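Geranylgeranyl pyrophosphate synthase (Corynebacterium glutamicum, PDB 3LMD) probably builds isoprenyl diphosphates by magnesium-dependent head-to-tail condensation of isoprene units, as expected of the FPP/GGPP synthase family. Local coordinates at residues 221-224 with 225-229; 300-303 with 304-307. All coordinates share one frame; numbering follows the deposited sequence.

Contact 1 of 2, residues 221-224 with 225-229; sequences HIDA and LKNFG
Near the start of helix 219-246, Asp223 meets Lys226 and Asn227 one turn further on, along the polar flank of a regular alpha-helix. Four successive i to i+4 backbone bonds establish that regularity: Leu225, Lys226, Asn227 and Phe228 donate to the carbonyls of His221 to Ala224, with N...O distances of 2.9-3.0 Å. The Asp223 carboxylate divides its oxygens. With CG anti to the backbone N (chi1 -166°), the group swings forward along the helix, and Asp223 OD1 approaches the bent end of Lys226, 3.6 Å from Lys226 CE and 4.0 Å from Lys226 NZ, a long salt bridge. OD2 faces the Asn227 amide, whose plane is turned 75° from that of the carboxylate. Water 1 links the two, donating to Asp223 OD2 at 2.5 Å and accepting from Asn227 ND2 at 3.0 Å. The stronger charge partner of OD2 is Arg330, so the lysine is a secondary counter-charge, and the water and arginine together probably fix the carboxylate's rotation. On the buried side, Leu225 folds back until CD1 lies 3.3 Å from His221 O, and it also packs on Ala212 and Leu340. Phe228 reaches helices 309-328 and 335-349. Polar i to i+3 and i to i+4 pairs on one flank and apolar side chains on another are the pattern of an amphipathic helix, here within the all-helical prenyl synthase fold.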
ATOM      1  N   HIS A 221     -29.556  -6.354  -7.084  1.00 28.69           N
ATOM      2  CA  HIS A 221     -29.562  -6.018  -5.678  1.00 35.02           C
ATOM      3  C   HIS A 221     -28.155  -5.655  -5.229  1.00 34.25           C
ATOM      4  O   HIS A 221     -27.989  -4.731  -4.444  1.00 30.66           O
ATOM      5  CB  HIS A 221     -30.133  -7.155  -4.831  1.00 35.35           C
ATOM      6  CG  HIS A 221     -31.564  -7.468  -5.142  1.00 42.19           C
ATOM      7  ND1 HIS A 221     -32.172  -8.644  -4.756  1.00 42.26           N
ATOM      8  CD2 HIS A 221     -32.503  -6.756  -5.808  1.00 42.62           C
ATOM      9  CE1 HIS A 221     -33.430  -8.638  -5.167  1.00 47.37           C
ATOM     10  NE2 HIS A 221     -33.658  -7.501  -5.800  1.00 45.68           N
ATOM     11  N   ILE A 222     -27.165  -6.379  -5.737  1.00 29.30           N
ATOM     12  CA  ILE A 222     -25.762  -6.037  -5.489  1.00 32.16           C
ATOM     13  C   ILE A 222     -25.499  -4.608  -5.979  1.00 32.51           C
ATOM     14  O   ILE A 222     -24.911  -3.785  -5.262  1.00 31.29           O
ATOM     15  CB  ILE A 222     -24.819  -6.988  -6.228  1.00 33.77           C
ATOM     16  CG1 ILE A 222     -24.937  -8.432  -5.687  1.00 31.12           C
ATOM     17  CG2 ILE A 222     -23.354  -6.499  -6.144  1.00 28.99           C
ATOM     18  CD1 ILE A 222     -24.111  -9.454  -6.575  1.00 28.05           C
ATOM     19  N   ASP A 223     -25.947  -4.315  -7.198  1.00 31.80           N
ATOM     20  CA  ASP A 223     -25.753  -2.991  -7.776  1.00 35.80           C
ATOM     21  C   ASP A 223     -26.468  -1.906  -6.958  1.00 35.41           C
ATOM     22  O   ASP A 223     -25.928  -0.815  -6.735  1.00 30.20           O
ATOM     23  CB  ASP A 223     -26.232  -2.960  -9.235  1.00 34.23           C
ATOM     24  CG  ASP A 223     -25.736  -1.731  -9.976  1.00 32.80           C
ATOM     25  OD1 ASP A 223     -24.513  -1.640 -10.201  1.00 34.12           O
ATOM     26  OD2 ASP A 223     -26.566  -0.853 -10.310  1.00 34.76           O
ATOM     27  N   ALA A 224     -27.694  -2.194  -6.522  1.00 29.44           N
ATOM     28  CA  ALA A 224     -28.448  -1.222  -5.750  1.00 29.84           C
ATOM     29  C   ALA A 224     -27.757  -0.914  -4.418  1.00 27.46           C
ATOM     30  O   ALA A 224     -27.773   0.224  -3.954  1.00 26.68           O
ATOM     31  CB  ALA A 224     -29.872  -1.740  -5.489  1.00 30.43           C
ATOM     32  N   LEU A 225     -27.206  -1.938  -3.768  1.00 27.01           N
ATOM     33  CA  LEU A 225     -26.584  -1.737  -2.445  1.00 22.84           C
ATOM     34  C   LEU A 225     -25.262  -0.966  -2.576  1.00 25.33           C
ATOM     35  O   LEU A 225     -24.922  -0.111  -1.741  1.00 24.54           O
ATOM     36  CB  LEU A 225     -26.341  -3.100  -1.738  1.00 23.55           C
ATOM     37  CG  LEU A 225     -27.706  -3.581  -1.194  1.00 31.25           C
ATOM     38  CD1 LEU A 225     -27.789  -5.130  -1.155  1.00 27.05           C
ATOM     39  CD2 LEU A 225     -27.987  -2.981   0.144  1.00 28.62           C
ATOM     40  N   LYS A 226     -24.541  -1.263  -3.637  1.00 27.34           N
ATOM     41  CA  LYS A 226     -23.360  -0.499  -3.982  1.00 29.66           C
ATOM     42  C   LYS A 226     -23.708   1.002  -4.142  1.00 31.28           C
ATOM     43  O   LYS A 226     -23.074   1.882  -3.536  1.00 29.24           O
ATOM     44  CB  LYS A 226     -22.780  -1.030  -5.290  1.00 27.06           C
ATOM     45  CG  LYS A 226     -21.539  -0.232  -5.720  1.00 30.88           C
ATOM     46  CD  LYS A 226     -20.880  -0.763  -7.019  1.00 40.42           C
ATOM     47  CE  LYS A 226     -21.749  -0.517  -8.225  1.00 48.74           C
ATOM     48  NZ  LYS A 226     -20.887  -0.231  -9.417  1.00 58.44           N
ATOM     49  N   ASN A 227     -24.724   1.283  -4.955  1.00 23.79           N
ATOM     50  CA  ASN A 227     -25.090   2.672  -5.277  1.00 26.06           C
ATOM     51  C   ASN A 227     -25.651   3.370  -4.051  1.00 24.11           C
ATOM     52  O   ASN A 227     -25.453   4.583  -3.842  1.00 28.11           O
ATOM     53  CB  ASN A 227     -26.112   2.695  -6.421  1.00 29.34           C
ATOM     54  CG  ASN A 227     -25.506   2.321  -7.780  1.00 30.78           C
ATOM     55  OD1 ASN A 227     -24.298   2.206  -7.939  1.00 38.17           O
ATOM     56  ND2 ASN A 227     -26.366   2.131  -8.761  1.00 33.61           N
ATOM     57  N   PHE A 228     -26.360   2.614  -3.215  1.00 24.32           N
ATOM     58  CA  PHE A 228     -26.888   3.174  -1.985  1.00 24.56           C
ATOM     59  C   PHE A 228     -25.728   3.579  -1.063  1.00 23.66           C
ATOM     60  O   PHE A 228     -25.736   4.641  -0.462  1.00 22.51           O
ATOM     61  CB  PHE A 228     -27.773   2.145  -1.252  1.00 23.17           C
ATOM     62  CG  PHE A 228     -28.248   2.628   0.095  1.00 27.60           C
ATOM     63  CD1 PHE A 228     -29.289   3.534   0.181  1.00 24.50           C
ATOM     64  CD2 PHE A 228     -27.637   2.183   1.270  1.00 27.54           C
ATOM     65  CE1 PHE A 228     -29.739   4.001   1.425  1.00 31.92           C
ATOM     66  CE2 PHE A 228     -28.051   2.639   2.495  1.00 28.07           C
ATOM     67  CZ  PHE A 228     -29.130   3.545   2.578  1.00 24.22           C
ATOM     68  N   GLY A 229     -24.726   2.721  -0.960  1.00 22.08           N
ATOM     69  CA  GLY A 229     -23.557   3.046  -0.118  1.00 22.51           C
ATOM     70  C   GLY A 229     -22.845   4.300  -0.644  1.00 26.23           C
ATOM     71  O   GLY A 229     -22.404   5.142   0.146  1.00 23.03           O
TER
HETATM   72  O   HOH W   1     -26.152   1.259 -11.644  1.00 52.72           O

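Contact 2 of 2, residues 300-303 with 304-307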
ATOM      1  N   VAL A 300     -16.901  35.332  10.010  1.00 40.86           N
ATOM      2  CA  VAL A 300     -17.221  34.453   8.886  1.00 37.73           C
ATOM      3  C   VAL A 300     -18.404  33.521   9.182  1.00 41.33           C
ATOM      4  O   VAL A 300     -19.329  33.410   8.375  1.00 35.36           O
ATOM      5  CB  VAL A 300     -16.010  33.639   8.440  1.00 45.21           C
ATOM      6  CG1 VAL A 300     -16.421  32.625   7.347  1.00 35.90           C
ATOM      7  CG2 VAL A 300     -14.934  34.567   7.932  1.00 37.09           C
ATOM      8  N   LEU A 301     -18.387  32.864  10.338  1.00 39.75           N
ATOM      9  CA  LEU A 301     -19.518  32.028  10.745  1.00 41.83           C
ATOM     10  C   LEU A 301     -20.821  32.830  10.797  1.00 43.19           C
ATOM     11  O   LEU A 301     -21.889  32.313  10.501  1.00 35.46           O
ATOM     12  CB  LEU A 301     -19.257  31.384  12.115  1.00 40.47           C
ATOM     13  CG  LEU A 301     -18.167  30.301  12.178  1.00 44.21           C
ATOM     14  CD1 LEU A 301     -17.808  29.959  13.637  1.00 49.74           C
ATOM     15  CD2 LEU A 301     -18.586  29.041  11.412  1.00 40.20           C
ATOM     16  N   GLU A 302     -20.749  34.091  11.200  1.00 39.37           N
ATOM     17  CA  GLU A 302     -21.959  34.925  11.186  1.00 37.27           C
ATOM     18  C   GLU A 302     -22.408  35.227   9.759  1.00 32.10           C
ATOM     19  O   GLU A 302     -23.592  35.075   9.437  1.00 34.57           O
ATOM     20  CB  GLU A 302     -21.743  36.236  11.971  1.00 44.04           C
ATOM     21  CG  GLU A 302     -22.979  37.109  12.068  1.00 51.85           C
ATOM     22  CD  GLU A 302     -24.195  36.362  12.614  1.00 68.26           C
ATOM     23  OE1 GLU A 302     -24.038  35.616  13.608  1.00 75.69           O
ATOM     24  OE2 GLU A 302     -25.311  36.526  12.055  1.00 62.75           O
ATOM     25  N   LEU A 303     -21.474  35.634   8.895  1.00 30.20           N
ATOM     26  CA  LEU A 303     -21.787  35.835   7.479  1.00 31.70           C
ATOM     27  C   LEU A 303     -22.402  34.568   6.830  1.00 31.55           C
ATOM     28  O   LEU A 303     -23.390  34.642   6.119  1.00 28.08           O
ATOM     29  CB  LEU A 303     -20.514  36.242   6.714  1.00 24.56           C
ATOM     30  CG  LEU A 303     -19.981  37.650   7.065  1.00 31.43           C
ATOM     31  CD1 LEU A 303     -18.626  37.861   6.409  1.00 31.21           C
ATOM     32  CD2 LEU A 303     -20.966  38.699   6.574  1.00 33.22           C
ATOM     33  N   LEU A 304     -21.801  33.414   7.082  1.00 28.91           N
ATOM     34  CA  LEU A 304     -22.343  32.148   6.556  1.00 25.29           C
ATOM     35  C   LEU A 304     -23.789  31.931   7.011  1.00 23.19           C
ATOM     36  O   LEU A 304     -24.634  31.545   6.211  1.00 27.63           O
ATOM     37  CB  LEU A 304     -21.433  30.968   7.000  1.00 27.44           C
ATOM     38  CG  LEU A 304     -20.089  30.964   6.267  1.00 33.36           C
ATOM     39  CD1 LEU A 304     -19.095  29.975   6.918  1.00 30.98           C
ATOM     40  CD2 LEU A 304     -20.305  30.611   4.805  1.00 33.21           C
ATOM     41  N   SER A 305     -24.108  32.243   8.271  1.00 26.91           N
ATOM     42  CA  SER A 305     -25.481  32.090   8.732  1.00 27.96           C
ATOM     43  C   SER A 305     -26.435  33.093   8.069  1.00 34.09           C
ATOM     44  O   SER A 305     -27.649  32.885   8.048  1.00 35.93           O
ATOM     45  CB  SER A 305     -25.584  32.158  10.274  1.00 33.50           C
ATOM     46  OG  SER A 305     -25.586  33.514  10.712  1.00 41.35           O
ATOM     47  N   GLN A 306     -25.883  34.177   7.531  1.00 28.35           N
ATOM     48  CA  GLN A 306     -26.700  35.182   6.835  1.00 28.94           C
ATOM     49  C   GLN A 306     -26.838  34.841   5.353  1.00 30.19           C
ATOM     50  O   GLN A 306     -27.631  35.471   4.651  1.00 27.53           O
ATOM     51  CB  GLN A 306     -26.074  36.604   7.001  1.00 27.75           C
ATOM     52  CG  GLN A 306     -26.131  37.100   8.435  1.00 32.20           C
ATOM     53  CD  GLN A 306     -25.161  38.281   8.730  1.00 42.11           C
ATOM     54  OE1 GLN A 306     -24.366  38.686   7.885  1.00 39.68           O
ATOM     55  NE2 GLN A 306     -25.244  38.819   9.937  1.00 43.21           N
ATOM     56  N   SER A 307     -26.076  33.843   4.881  1.00 25.62           N
ATOM     57  CA  SER A 307     -25.988  33.553   3.447  1.00 24.86           C
ATOM     58  C   SER A 307     -27.009  32.452   3.119  1.00 27.41           C
ATOM     59  O   SER A 307     -27.735  32.013   3.994  1.00 25.84           O
ATOM     60  CB  SER A 307     -24.592  33.028   3.072  1.00 27.62           C
ATOM     61  OG  SER A 307     -24.477  31.663   3.513  1.00 25.56           O
TER
HETATM   62  O   HOH W   2     -26.887  34.540  12.569  1.00 38.55           O
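Glu302 and Ser305 meet in the last turn of helix 294-306, where the backbone bonding pattern changes. Upstream the pattern is alpha-helical: Leu304 N donates to Val300 O at 2.8 Å, nearly straight (170° at the hydrogen), and Ser305 N to Leu301 O. Gln306 N then divides between Glu302 O, a weak bond, and Leu303 O at 2.9 Å, the latter reached from well above the carbonyl plane. Leu304 O accepts twice, from Ser307 N and from Ser307 OG (2.7 Å), while the same hydroxyl oxygen also bonds to Gly309 N. Among the side chains, Ser305 OG is placed between its own backbone N and carbonyl carbon (chi1 81°), which brings it 2.8 Å from Glu302 O; whether its proton goes there is unsettled. Water 2 donates to Glu302 OE2 at 2.6 Å and lies 2.5 Å from Ser305 OG. A weak bond also runs from Gln306 NE2 to Glu302 OE2 at 3.1 Å, the amide and carboxylate planes standing 65° apart. Beneath this polar face, the Val300 and Leu304 side chains lie side by side, pointing the same way, and both touch Leu260. Glu302 and Ser305 are calcium ligands in a crystal structure of this protein, although none is bound to this chain. Glu302 OE2 and Ser305 OG, 3.3 Å apart and sharing a water, gather oxygen ligands at the surface, consistent with that calcium site; a crystal neighbour also touches this face.

How the contacts relate
Contact 1 comes first along the chain, near the beginning of helix 219-246, and contact 2 follows at the end of helix 294-306; the two are in series and share no helix. Their centres lie about 37 Å apart and their nearest atoms about 26 Å, so neither touches the other. The centre of contact 1 is about 15 Å from that of the chain, between helices 188-214, 309-328 and 335-349, whereas the centre of contact 2 lies about 27 Å out, among the short helices 258-262, 267-274 and 278-286. One therefore belongs to the long-helix body and the other to a peripheral group of short helices, where a calcium site occurs away from the Asp115 and Asp119 pair.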